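Long-range contacts in T CELL surface glycoprotein CD4 (Rattus norvegicus, PDB 1CID), which serves as a T-cell co-receptor that recognises class II MHC through its amino-terminal part, the two domains here forming the membrane-proximal half of its extracellular region: residues Asn103-Lys108 / Cys119-Thr125; Ala5-Glu9 / Lys170-Lys174; Thr125-Met129 / Leu163-Glu167; Gln41-Thr45 / Ser58-Phe64; Arg130-Glu136 / Val158-Ser164. All coordinates share one frame. Residues are numbered along the deposited sequence.

Contact 1: residues Asn103-Lys108 / Cys119-Thr125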
# COMPACT_ATOMS: atom_id res chain seq x y z
N ASN A 103 6.21 1.81 0.44
CA ASN A 103 5.53 0.54 0.78
C ASN A 103 3.98 0.60 0.72
O ASN A 103 3.48 1.71 0.87
CB ASN A 103 5.89 -0.08 2.09
CG ASN A 103 7.27 0.01 2.65
OD1 ASN A 103 8.12 -0.89 2.65
ND2 ASN A 103 7.38 1.25 3.18
N LEU A 104 3.54 -0.65 0.53
CA LEU A 104 2.11 -0.77 0.44
C LEU A 104 1.65 -2.05 1.14
O LEU A 104 2.07 -3.07 0.58
CB LEU A 104 1.80 -0.79 -1.02
CG LEU A 104 0.36 -1.22 -1.27
CD1 LEU A 104 -0.49 0.03 -1.14
CD2 LEU A 104 0.29 -1.78 -2.67
N VAL A 105 0.87 -1.72 2.23
CA VAL A 105 0.28 -2.89 2.94
C VAL A 105 -1.25 -2.82 2.62
O VAL A 105 -1.71 -1.69 2.80
CB VAL A 105 0.56 -3.21 4.38
CG1 VAL A 105 1.67 -2.38 5.03
CG2 VAL A 105 -0.60 -3.18 5.35
N VAL A 106 -1.85 -3.93 2.19
CA VAL A 106 -3.20 -4.26 1.79
C VAL A 106 -3.98 -5.27 2.66
O VAL A 106 -3.58 -6.38 2.95
CB VAL A 106 -3.30 -4.83 0.36
CG1 VAL A 106 -4.73 -5.06 -0.10
CG2 VAL A 106 -2.68 -3.84 -0.56
N MET A 107 -5.21 -4.87 2.98
CA MET A 107 -6.17 -5.60 3.80
C MET A 107 -7.35 -6.09 2.96
O MET A 107 -7.83 -5.29 2.13
CB MET A 107 -6.83 -4.67 4.83
CG MET A 107 -7.72 -5.34 5.83
SD MET A 107 -8.17 -4.41 7.28
CE MET A 107 -6.85 -4.32 8.43
N LYS A 108 -7.73 -7.30 3.27
CA LYS A 108 -8.91 -7.89 2.59
C LYS A 108 -9.87 -8.61 3.58
O LYS A 108 -9.49 -9.67 4.14
CB LYS A 108 -8.56 -8.90 1.50
CG LYS A 108 -9.82 -9.41 0.65
CD LYS A 108 -9.63 -10.64 -0.17
CE LYS A 108 -10.77 -11.24 -0.93
NZ LYS A 108 -11.54 -10.44 -1.97
N CYS A 119 -9.98 -11.89 7.81
CA CYS A 119 -9.40 -10.58 7.50
C CYS A 119 -7.97 -10.93 7.24
O CYS A 119 -7.55 -11.68 8.13
CB CYS A 119 -9.66 -9.74 8.66
SG CYS A 119 -8.76 -8.23 8.64
N GLU A 120 -7.40 -10.54 6.09
CA GLU A 120 -6.00 -10.84 5.87
C GLU A 120 -5.39 -9.56 5.27
O GLU A 120 -6.07 -8.81 4.57
CB GLU A 120 -5.47 -11.82 4.92
CG GLU A 120 -6.34 -11.95 3.71
CD GLU A 120 -5.92 -13.24 2.96
OE1 GLU A 120 -4.67 -13.38 2.89
OE2 GLU A 120 -7.00 -13.87 2.59
N VAL A 121 -4.13 -9.48 5.66
CA VAL A 121 -3.30 -8.32 5.23
C VAL A 121 -2.02 -8.79 4.54
O VAL A 121 -1.50 -9.92 4.80
CB VAL A 121 -3.12 -7.54 6.55
CG1 VAL A 121 -1.88 -7.83 7.36
CG2 VAL A 121 -3.03 -6.04 6.38
N MET A 122 -1.43 -8.04 3.65
CA MET A 122 -0.19 -8.51 3.01
C MET A 122 0.77 -7.37 2.76
O MET A 122 0.28 -6.29 2.42
CB MET A 122 -0.43 -9.13 1.67
CG MET A 122 0.44 -10.39 1.66
SD MET A 122 -0.64 -11.40 0.53
CE MET A 122 -1.30 -12.38 1.94
N GLY A 123 2.04 -7.65 2.92
CA GLY A 123 2.98 -6.50 2.66
C GLY A 123 3.74 -6.35 3.96
O GLY A 123 3.52 -7.12 4.91
N PRO A 124 4.60 -5.36 3.99
CA PRO A 124 5.48 -5.00 5.11
C PRO A 124 4.94 -4.51 6.46
O PRO A 124 4.75 -3.30 6.81
CB PRO A 124 6.43 -3.92 4.56
CG PRO A 124 5.84 -3.40 3.29
CD PRO A 124 4.85 -4.47 2.82
N THR A 125 4.77 -5.57 7.28
CA THR A 125 4.27 -5.31 8.64
C THR A 125 5.28 -5.60 9.74
O THR A 125 5.91 -6.67 9.59
CB THR A 125 2.90 -6.10 8.90
OG1 THR A 125 2.94 -7.49 8.47
CG2 THR A 125 1.77 -5.27 8.30

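Contact 2: residues Ala5-Glu9 / Lys170-Lys174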
# COMPACT_ATOMS: atom_id res chain seq x y z
N ALA A 5 1.70 3.02 2.90
CA ALA A 5 0.34 3.37 2.50
C ALA A 5 -0.37 2.06 2.83
O ALA A 5 0.17 1.03 2.46
CB ALA A 5 0.03 3.86 1.16
N TYR A 6 -1.43 2.43 3.60
CA TYR A 6 -2.32 1.31 4.09
C TYR A 6 -3.67 1.30 3.37
O TYR A 6 -4.34 2.35 3.48
CB TYR A 6 -2.44 1.49 5.56
CG TYR A 6 -1.16 1.38 6.38
CD1 TYR A 6 -0.80 0.07 6.76
CD2 TYR A 6 -0.38 2.47 6.78
CE1 TYR A 6 0.30 -0.26 7.48
CE2 TYR A 6 0.75 2.21 7.55
CZ TYR A 6 1.06 0.87 7.84
OH TYR A 6 2.22 0.74 8.61
N LYS A 7 -4.02 0.24 2.65
CA LYS A 7 -5.24 0.29 1.88
C LYS A 7 -6.07 -0.98 1.84
O LYS A 7 -5.60 -2.12 2.00
CB LYS A 7 -4.84 0.59 0.40
CG LYS A 7 -4.02 1.90 0.46
CD LYS A 7 -4.91 3.04 0.19
CE LYS A 7 -4.50 4.38 0.70
NZ LYS A 7 -5.80 5.15 0.57
N SER A 8 -7.35 -0.79 1.56
CA SER A 8 -8.28 -1.92 1.48
C SER A 8 -8.28 -2.11 -0.07
O SER A 8 -8.23 -1.23 -0.95
CB SER A 8 -9.66 -1.93 2.08
OG SER A 8 -9.86 -0.94 3.09
N GLU A 9 -8.41 -3.41 -0.22
CA GLU A 9 -8.40 -3.78 -1.59
C GLU A 9 -9.41 -3.04 -2.38
O GLU A 9 -10.53 -2.86 -1.90
CB GLU A 9 -8.77 -5.22 -1.45
CG GLU A 9 -8.20 -5.83 -2.71
CD GLU A 9 -8.67 -7.23 -2.84
OE1 GLU A 9 -9.88 -7.37 -2.46
OE2 GLU A 9 -7.91 -8.07 -3.25
N LYS A 170 -3.19 1.47 12.36
CA LYS A 170 -2.72 1.88 11.06
C LYS A 170 -3.84 2.00 10.11
O LYS A 170 -3.87 2.82 9.19
CB LYS A 170 -1.74 0.82 10.64
CG LYS A 170 -0.58 0.69 11.63
CD LYS A 170 0.25 1.98 11.76
CE LYS A 170 1.57 1.79 12.49
NZ LYS A 170 2.24 3.07 12.94
N MET A 171 -4.80 1.12 10.22
CA MET A 171 -6.01 1.12 9.33
C MET A 171 -7.10 0.14 9.82
O MET A 171 -6.74 -0.64 10.72
CB MET A 171 -5.76 0.79 7.88
CG MET A 171 -5.06 -0.54 7.81
SD MET A 171 -5.48 -1.11 6.09
CE MET A 171 -4.35 -2.48 6.26
N ASP A 172 -8.22 0.33 9.14
CA ASP A 172 -9.43 -0.47 9.39
C ASP A 172 -10.28 -0.62 8.12
O ASP A 172 -10.21 0.14 7.20
CB ASP A 172 -10.37 0.08 10.43
CG ASP A 172 -11.12 1.34 10.08
OD1 ASP A 172 -10.71 2.52 10.33
OD2 ASP A 172 -12.23 1.10 9.56
N SER A 173 -11.16 -1.54 8.14
CA SER A 173 -12.09 -1.83 7.06
C SER A 173 -13.34 -2.54 7.61
O SER A 173 -13.18 -3.42 8.51
CB SER A 173 -11.16 -2.72 6.27
OG SER A 173 -11.71 -2.78 4.97
N LYS A 174 -14.55 -2.18 7.16
CA LYS A 174 -15.81 -2.71 7.54
C LYS A 174 -16.46 -3.49 6.38
O LYS A 174 -16.35 -3.23 5.20
CB LYS A 174 -16.97 -1.75 7.74
CG LYS A 174 -16.71 -0.36 8.26
CD LYS A 174 -16.55 -0.40 9.76
CE LYS A 174 -16.62 1.03 10.26
NZ LYS A 174 -18.01 1.49 9.95
O HOH W 1 -9.43 1.26 4.41

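Contact 3: residues Thr125-Met129 / Leu163-Glu167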
# COMPACT_ATOMS: atom_id res chain seq x y z
N THR A 125 4.77 -5.57 7.28
CA THR A 125 4.27 -5.31 8.64
C THR A 125 5.28 -5.60 9.74
O THR A 125 5.91 -6.67 9.59
CB THR A 125 2.90 -6.10 8.90
OG1 THR A 125 2.94 -7.49 8.47
CG2 THR A 125 1.77 -5.27 8.30
N SER A 126 5.34 -4.74 10.73
CA SER A 126 6.17 -4.96 11.93
C SER A 126 5.61 -6.16 12.68
O SER A 126 4.41 -6.40 12.50
CB SER A 126 6.00 -3.86 12.97
OG SER A 126 6.28 -2.51 12.79
N PRO A 127 6.30 -6.83 13.57
CA PRO A 127 5.82 -7.95 14.41
C PRO A 127 5.22 -7.49 15.76
O PRO A 127 4.88 -8.27 16.66
CB PRO A 127 7.08 -8.81 14.54
CG PRO A 127 8.10 -7.70 14.84
CD PRO A 127 7.74 -6.58 13.84
N LYS A 128 5.13 -6.20 15.97
CA LYS A 128 4.43 -5.49 17.05
C LYS A 128 3.22 -4.83 16.29
O LYS A 128 2.88 -3.62 16.26
CB LYS A 128 5.26 -4.45 17.77
CG LYS A 128 5.88 -3.49 16.75
CD LYS A 128 6.40 -2.24 17.44
CE LYS A 128 7.75 -1.89 16.78
NZ LYS A 128 8.74 -2.99 17.08
N MET A 129 2.57 -5.69 15.50
CA MET A 129 1.41 -5.43 14.62
C MET A 129 0.44 -6.64 14.77
O MET A 129 0.93 -7.79 14.59
CB MET A 129 1.68 -5.19 13.12
CG MET A 129 1.70 -3.70 12.83
SD MET A 129 2.36 -3.25 11.18
CE MET A 129 2.64 -1.48 11.56
N LEU A 163 -5.85 -3.09 11.79
CA LEU A 163 -4.39 -3.32 11.78
C LEU A 163 -3.84 -2.23 12.75
O LEU A 163 -4.05 -1.01 12.52
CB LEU A 163 -3.63 -3.21 10.51
CG LEU A 163 -2.28 -3.54 9.94
CD1 LEU A 163 -1.38 -2.34 9.97
CD2 LEU A 163 -1.55 -4.64 10.69
N SER A 164 -3.21 -2.80 13.74
CA SER A 164 -2.66 -1.89 14.73
C SER A 164 -1.24 -2.32 15.06
O SER A 164 -0.94 -3.51 15.04
CB SER A 164 -3.54 -1.93 15.97
OG SER A 164 -3.44 -3.17 16.66
N GLU A 165 -0.45 -1.30 15.33
CA GLU A 165 0.94 -1.34 15.83
C GLU A 165 0.91 -0.40 17.08
O GLU A 165 0.46 0.77 17.02
CB GLU A 165 2.09 -1.07 14.94
CG GLU A 165 3.42 -0.70 15.63
CD GLU A 165 3.57 0.74 15.17
OE1 GLU A 165 2.74 1.50 15.73
OE2 GLU A 165 4.34 1.15 14.31
N GLY A 166 1.26 -1.09 18.18
CA GLY A 166 1.18 -0.44 19.49
C GLY A 166 -0.28 -0.03 19.75
O GLY A 166 -1.15 -0.92 19.64
N GLU A 167 -0.49 1.22 20.12
CA GLU A 167 -1.87 1.69 20.35
C GLU A 167 -2.32 2.43 19.08
O GLU A 167 -3.39 3.06 19.00
CB GLU A 167 -2.13 2.64 21.51
CG GLU A 167 -1.24 3.58 22.27
CD GLU A 167 -0.07 3.03 23.08
OE1 GLU A 167 0.94 2.53 22.55
OE2 GLU A 167 -0.21 3.14 24.34

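Contact 4: residues Gln41-Thr45 / Ser58-Phe64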
# COMPACT_ATOMS: atom_id res chain seq x y z
N GLN A 41 10.56 -7.66 -12.37
CA GLN A 41 10.25 -6.71 -13.39
C GLN A 41 9.07 -5.78 -13.06
O GLN A 41 8.01 -6.07 -13.66
CB GLN A 41 10.16 -7.35 -14.79
CG GLN A 41 11.39 -7.29 -15.65
CD GLN A 41 12.77 -7.57 -15.14
OE1 GLN A 41 13.19 -7.20 -14.03
NE2 GLN A 41 13.53 -8.23 -16.04
N SER A 42 9.24 -4.73 -12.24
CA SER A 42 8.10 -3.78 -12.11
C SER A 42 8.83 -2.45 -12.23
O SER A 42 9.87 -2.46 -11.56
CB SER A 42 7.18 -3.79 -10.93
OG SER A 42 6.73 -5.17 -10.81
N TRP A 43 8.40 -1.50 -13.01
CA TRP A 43 9.25 -0.33 -12.98
C TRP A 43 8.51 0.67 -13.83
O TRP A 43 7.64 0.33 -14.57
CB TRP A 43 10.60 -0.50 -13.60
CG TRP A 43 10.79 -0.89 -15.02
CD1 TRP A 43 10.64 -0.33 -16.29
CD2 TRP A 43 11.28 -2.22 -15.30
NE1 TRP A 43 11.01 -1.18 -17.34
CE2 TRP A 43 11.42 -2.34 -16.71
CE3 TRP A 43 11.59 -3.27 -14.46
CZ2 TRP A 43 11.89 -3.49 -17.32
CZ3 TRP A 43 12.07 -4.42 -15.03
CH2 TRP A 43 12.23 -4.51 -16.42
N ILE A 44 9.03 1.83 -13.71
CA ILE A 44 8.47 2.93 -14.48
C ILE A 44 9.70 3.82 -14.67
O ILE A 44 10.35 3.97 -13.62
CB ILE A 44 7.28 3.54 -13.72
CG1 ILE A 44 6.89 4.93 -14.29
CG2 ILE A 44 7.57 3.90 -12.25
CD1 ILE A 44 5.46 4.98 -14.86
N THR A 45 9.97 4.30 -15.89
CA THR A 45 11.10 5.25 -16.06
C THR A 45 10.46 6.62 -16.32
O THR A 45 9.47 6.56 -17.08
CB THR A 45 12.15 4.76 -17.14
OG1 THR A 45 12.79 3.58 -16.52
CG2 THR A 45 13.23 5.78 -17.58
N SER A 58 7.44 2.60 -18.97
CA SER A 58 6.89 2.02 -17.77
C SER A 58 6.55 0.56 -17.94
O SER A 58 6.93 0.00 -18.97
CB SER A 58 5.56 2.76 -17.51
OG SER A 58 4.87 2.56 -18.76
N THR A 59 5.93 0.03 -16.91
CA THR A 59 5.50 -1.36 -16.95
C THR A 59 3.97 -1.17 -16.81
O THR A 59 3.57 -0.01 -16.61
CB THR A 59 5.94 -2.47 -15.93
OG1 THR A 59 6.05 -1.78 -14.64
CG2 THR A 59 7.19 -3.23 -16.39
N SER A 60 3.40 -2.34 -16.95
CA SER A 60 1.93 -2.52 -16.92
C SER A 60 1.39 -3.42 -15.79
O SER A 60 0.13 -3.67 -15.81
CB SER A 60 1.44 -2.97 -18.32
OG SER A 60 2.21 -3.46 -19.41
N ASN A 61 2.21 -3.90 -14.83
CA ASN A 61 1.62 -4.78 -13.81
C ASN A 61 2.26 -4.67 -12.47
O ASN A 61 3.23 -5.39 -12.52
CB ASN A 61 1.48 -6.19 -14.33
CG ASN A 61 0.92 -7.15 -13.30
OD1 ASN A 61 1.66 -7.93 -12.72
ND2 ASN A 61 -0.36 -7.07 -13.07
N PRO A 62 1.64 -3.95 -11.53
CA PRO A 62 0.45 -3.10 -11.48
C PRO A 62 0.44 -1.86 -12.37
O PRO A 62 1.61 -1.49 -12.63
CB PRO A 62 0.34 -2.57 -10.07
CG PRO A 62 1.76 -2.59 -9.58
CD PRO A 62 2.19 -3.87 -10.17
N LYS A 63 -0.59 -1.17 -12.79
CA LYS A 63 -0.39 0.03 -13.64
C LYS A 63 -0.11 1.28 -12.82
O LYS A 63 -1.02 2.02 -12.40
CB LYS A 63 -1.51 0.29 -14.64
CG LYS A 63 -1.20 0.69 -16.07
CD LYS A 63 -2.32 0.74 -17.11
CE LYS A 63 -2.74 -0.50 -17.90
NZ LYS A 63 -4.03 -1.08 -17.46
N PHE A 64 1.15 1.57 -12.58
CA PHE A 64 1.67 2.74 -11.84
C PHE A 64 1.17 3.91 -12.65
O PHE A 64 1.01 3.74 -13.86
CB PHE A 64 3.12 2.54 -11.73
CG PHE A 64 3.71 1.44 -10.95
CD1 PHE A 64 3.39 1.31 -9.60
CD2 PHE A 64 4.69 0.58 -11.46
CE1 PHE A 64 3.94 0.33 -8.76
CE2 PHE A 64 5.30 -0.40 -10.68
CZ PHE A 64 4.90 -0.52 -9.32

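Contact 5: residues Arg130-Glu136 / Val158-Ser164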
# COMPACT_ATOMS: atom_id res chain seq x y z
N ARG A 130 -0.82 -6.29 15.11
CA ARG A 130 -1.78 -7.40 15.27
C ARG A 130 -3.04 -7.06 14.51
O ARG A 130 -3.16 -5.86 14.29
CB ARG A 130 -2.01 -7.74 16.71
CG ARG A 130 -1.97 -6.51 17.58
CD ARG A 130 -1.43 -6.81 18.96
NE ARG A 130 -2.10 -7.95 19.51
CZ ARG A 130 -1.75 -9.01 20.18
NH1 ARG A 130 -0.48 -9.06 20.51
NH2 ARG A 130 -2.49 -10.08 20.55
N LEU A 131 -3.77 -8.07 14.19
CA LEU A 131 -5.03 -7.93 13.46
C LEU A 131 -6.17 -8.20 14.47
O LEU A 131 -6.06 -9.04 15.40
CB LEU A 131 -4.99 -8.96 12.37
CG LEU A 131 -4.73 -8.73 10.89
CD1 LEU A 131 -5.17 -9.97 10.12
CD2 LEU A 131 -5.42 -7.47 10.39
N ILE A 132 -7.21 -7.45 14.23
CA ILE A 132 -8.35 -7.43 15.13
C ILE A 132 -9.65 -7.41 14.37
O ILE A 132 -9.83 -6.53 13.53
CB ILE A 132 -8.12 -6.09 15.93
CG1 ILE A 132 -6.80 -6.13 16.78
CG2 ILE A 132 -9.29 -5.67 16.83
CD1 ILE A 132 -6.42 -4.60 16.93
N LEU A 133 -10.52 -8.31 14.70
CA LEU A 133 -11.89 -8.44 14.16
C LEU A 133 -12.76 -8.08 15.38
O LEU A 133 -12.60 -8.67 16.44
CB LEU A 133 -12.12 -9.80 13.54
CG LEU A 133 -12.09 -9.93 12.02
CD1 LEU A 133 -12.31 -11.34 11.67
CD2 LEU A 133 -13.15 -9.06 11.38
N LYS A 134 -13.57 -7.08 15.38
CA LYS A 134 -14.45 -6.47 16.30
C LYS A 134 -15.84 -6.28 15.69
O LYS A 134 -16.02 -6.34 14.46
CB LYS A 134 -14.12 -5.01 16.37
CG LYS A 134 -13.45 -4.42 17.59
CD LYS A 134 -14.14 -3.09 17.35
CE LYS A 134 -13.26 -2.02 17.79
NZ LYS A 134 -12.45 -2.06 19.05
N GLN A 135 -16.79 -6.01 16.58
CA GLN A 135 -18.18 -5.80 16.06
C GLN A 135 -18.20 -4.29 15.83
O GLN A 135 -17.54 -3.68 16.69
CB GLN A 135 -19.26 -6.29 16.99
CG GLN A 135 -20.20 -7.29 16.32
CD GLN A 135 -20.66 -8.30 17.32
OE1 GLN A 135 -19.99 -8.52 18.35
NE2 GLN A 135 -21.81 -8.85 16.97
N GLU A 136 -18.85 -3.73 14.85
CA GLU A 136 -18.78 -2.33 14.65
C GLU A 136 -18.43 -1.47 15.86
O GLU A 136 -17.35 -0.82 15.64
CB GLU A 136 -19.98 -1.58 14.12
CG GLU A 136 -19.50 -0.30 13.37
CD GLU A 136 -20.59 0.24 12.51
OE1 GLU A 136 -21.62 -0.42 12.39
OE2 GLU A 136 -20.36 1.36 11.99
N VAL A 158 -22.22 -5.08 11.62
CA VAL A 158 -21.10 -4.45 10.92
C VAL A 158 -19.92 -5.01 11.64
O VAL A 158 -19.93 -4.65 12.82
CB VAL A 158 -21.25 -2.94 11.08
CG1 VAL A 158 -20.02 -2.24 10.58
CG2 VAL A 158 -22.41 -2.35 10.28
N TRP A 159 -19.07 -5.73 10.99
CA TRP A 159 -17.87 -6.10 11.78
C TRP A 159 -16.77 -5.09 11.44
O TRP A 159 -16.92 -4.52 10.35
CB TRP A 159 -17.40 -7.47 11.40
CG TRP A 159 -18.23 -8.41 12.18
CD1 TRP A 159 -19.53 -8.68 11.92
CD2 TRP A 159 -17.83 -9.19 13.31
NE1 TRP A 159 -19.95 -9.61 12.86
CE2 TRP A 159 -18.96 -9.96 13.69
CE3 TRP A 159 -16.66 -9.36 14.03
CZ2 TRP A 159 -18.95 -10.89 14.70
CZ3 TRP A 159 -16.67 -10.27 15.07
CH2 TRP A 159 -17.77 -11.03 15.44
N GLN A 160 -15.74 -4.92 12.19
CA GLN A 160 -14.76 -3.97 11.58
C GLN A 160 -13.46 -4.70 11.52
O GLN A 160 -13.36 -5.66 12.34
CB GLN A 160 -14.99 -2.76 12.40
CG GLN A 160 -13.79 -1.86 12.25
CD GLN A 160 -13.99 -0.64 13.12
OE1 GLN A 160 -14.28 -0.64 14.31
NE2 GLN A 160 -13.82 0.52 12.52
N CYS A 161 -12.49 -4.45 10.64
CA CYS A 161 -11.21 -5.22 10.82
C CYS A 161 -10.09 -4.20 11.03
O CYS A 161 -10.05 -3.17 10.30
CB CYS A 161 -10.95 -6.31 9.79
SG CYS A 161 -9.24 -6.95 10.07
N LEU A 162 -9.22 -4.34 12.02
CA LEU A 162 -8.18 -3.28 12.15
C LEU A 162 -6.79 -3.88 12.23
O LEU A 162 -6.73 -5.00 12.73
CB LEU A 162 -8.44 -2.56 13.39
CG LEU A 162 -9.56 -2.34 14.32
CD1 LEU A 162 -8.99 -1.37 15.37
CD2 LEU A 162 -10.66 -1.53 13.70
N LEU A 163 -5.85 -3.09 11.79
CA LEU A 163 -4.39 -3.32 11.78
C LEU A 163 -3.84 -2.23 12.75
O LEU A 163 -4.05 -1.01 12.52
CB LEU A 163 -3.63 -3.21 10.51
CG LEU A 163 -2.28 -3.54 9.94
CD1 LEU A 163 -1.38 -2.34 9.97
CD2 LEU A 163 -1.55 -4.64 10.69
N SER A 164 -3.21 -2.80 13.74
CA SER A 164 -2.66 -1.89 14.73
C SER A 164 -1.24 -2.32 15.06
O SER A 164 -0.94 -3.51 15.04
CB SER A 164 -3.54 -1.93 15.97
OG SER A 164 -3.44 -3.17 16.66

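Contact 1: residues Asn103-Lys108 / Cys119-Thr125
V105, P124 and K108 lose the most surface where two antiparallel strands of a hairpin meet, one of them the long strand 97-110 that runs from domain 3 into domain 4. V105 CG2 lies 3.9 Å from V121 CG2 and 4.3 Å from T125 CG2, while V105 CG1 is 3.7 Å from P124 O; M171 and Y6 also pack against this valine, so it belongs to the junction between the domains. Beyond the strand, which ends at M122, P124 covers N103 and L104: its CG rests 3.5 Å from N103 OD1 and its CD 3.8 Å from L104 O, while N103 ND2 is bound to I3 O. K108 works mainly through its backbone, as a hydrogen-bonded pair with E120 (K108 N to E120 O 2.6 Å, E120 N to K108 O 3.0 Å); its amine leads away to a weak, long ion pair with E9. V106 and M122 form a second such pair, with V106 N to M122 O at 3.2 Å. M107 SD, 4.1 Å from C119 SG, reaches the disulfide-bonded core. Backbone hydrogen bonds thus fix the register, and the apolar face of V105, M107 and V121 ties this pairing to the interior of domain 4.

Contact 2: residues Ala5-Glu9 / Lys170-Lys174
Two strands from different domains run almost parallel here, 6° apart, yet no backbone hydrogen bond joins them: their axes come no closer than 7.1 Å and side chains fill the gap. Y6 provides the largest piece. K170 CB stands over one face of its ring in a CH-pi contact, 3.9 Å from the centroid and 11° off the normal, and M171 CE lies at the ring edge. Y6 CB also packs on M171 CG at 4.0 Å. K170 and M171 both face L163 in a classic beta bulge, and both CA-to-CB bonds point toward strand 5-8; the K170 amine leads away to salt bridges with E168 and E165. Farther along, S8 OG and S173 OG share a hydrogen bond of 3.2 Å, and a water 2.6 Å from S8 OG donates to D172 O at 3.1 Å. The contact is thus largely apolar around Y6 and M171 and polar at S8. Strand 4-8 pairs in parallel with strand 97-110, whose V105 and M107 touch M171, while strand 168-176 edges the domain 4 sheet beside strand 158-165. The contact joins the first strand of domain 3 to the edge strand of domain 4, beside the strand that links them.

Contact 3: residues Thr125-Met129 / Leu163-Glu167
In the immunoglobulin-like fold of domain 4, the loop between strands B and C here lies against the end of strand F and its turn into strand G. M129 and E165 contribute about equally and the most. M129 has a chi1 of -98°, between wells, whereas chi2 and chi3 are both t, so the chain reaches out extended, with CG 3.4 Å from E165 CB and 4.0 Å from L163 CD2. L163 bends its end nearer the loop, and its CD2 also comes 4.1 Å from T125 CG2. E165 leaves the backbone with chi1 t but turns at chi2 (-113°), carrying its carboxylate to a salt bridge with K170. K128, p at chi1, lays CD 3.8 Å from E165 CG, so the aliphatic parts of two charged side chains meet. Y6 of domain 3 touches both M129 and L163. At G166 the chain turns with a positive phi of 61°. The backbones approach without a hydrogen bond, through two CA-H...O contacts: M129 CA to S164 O at 3.1 Å and E165 CA to K128 O at 3.0 Å.

Contact 4: residues Gln41-Thr45 / Ser58-Phe64
Q41 opens the approach with its backbone: its O lies 4.0 Å from T59 CG2, while the poorly ordered side chain leads away. S42 is buried and turns between two neighbours, its CB 3.9 Å from the edge of the F64 ring at CE2 and its OG 3.9 Å from N61 O. W43 makes the one definite hydrogen bond, T59 OG1 donating to W43 O at 2.6 Å. The indole starts out away from segment 58-64, but its end returns, so that T59 CG2 sits over the five-membered ring, 4.3 Å from the centroid and 5° off the normal: a CH-pi contact. One threonine thereby engages both the backbone and the side chain of W43. I44 follows on the buried side, with CD1 3.5 Å from S58 CB and CG2 4.5 Å from F64 CD2. T45 approaches more loosely, its N 4.3 Å from S58 CA. Between T59 and F64 the chain loops, with a cis peptide bond before P62, and F64 points its CA-to-CB bond toward segment 41-45. The contact belongs to the V-like immunoglobulin fold of domain 3. Strand 43-49 pairs with strands 26-34 and 52-56, and segment 58-64 links strand 52-56 to strand 65-66 of the other sheet; F64 meets W32 of strand 26-34 edge-to-face and touches L74 of strand 73-76, so it packs between the two sheets.

Contact 5: residues Arg130-Glu136 / Val158-Ser164
L131, L133 and C161 form the apolar centre of this antiparallel pair, strands C and F of the immunoglobulin-like domain 4. L131 CD2 lies 3.9 Å from C161 SG, and L133 CD2 is 3.9 Å from C161 CB; C161 is disulfide-bonded to C119 in the facing sheet, the cross-sheet bridge characteristic of immunoglobulin domains. W159 extends this core, its CE3 4.4 Å from L133 CD2, and Q135 CG covers one face of its six-membered ring in a CH-pi contact. The indole NE1 is bound to E155 O. On the face of I132 and L162, I132 CG2 packs 4.2 Å from L162 CG. Backbone hydrogen bonds repeat every second residue: I132 N to L162 O (2.9 Å), L162 N to I132 O (2.7 Å) and Q160 N to K134 O (2.7 Å), with a weak one from K134 N to Q160 O (3.4 Å). At one polar edge, R130 N bonds to S164 O at 2.8 Å. The return bond, S164 N to R130 O, is 3.1 Å. At the other edge, E136, whose carboxylate salt-bridges K174, ends the ladder with a very short bond from its N to V158 O, 2.5 Å.

Contact 2 spans nearly the whole chain, with the other four between its segments: contact 4 closes first, then contact 1, while contacts 3 and 5 end together on strand 158-165. Contact 4 stands apart in domain 3, its centre about 33 Å from that of contact 5. Contacts 1 and 2, with centres about 8 Å apart, meet at the domain junction, where strands 4-8 and 97-110 are neighbours. Contacts 3 and 5 share L163 and S164 in the domain 4 sheet, which strand 168-176 of contact 2 completes; the C119-C161 disulfide joins contacts 1 and 5. A continuous strand and lateral packing thus link the domains closely, consistent with a rather rigid rod.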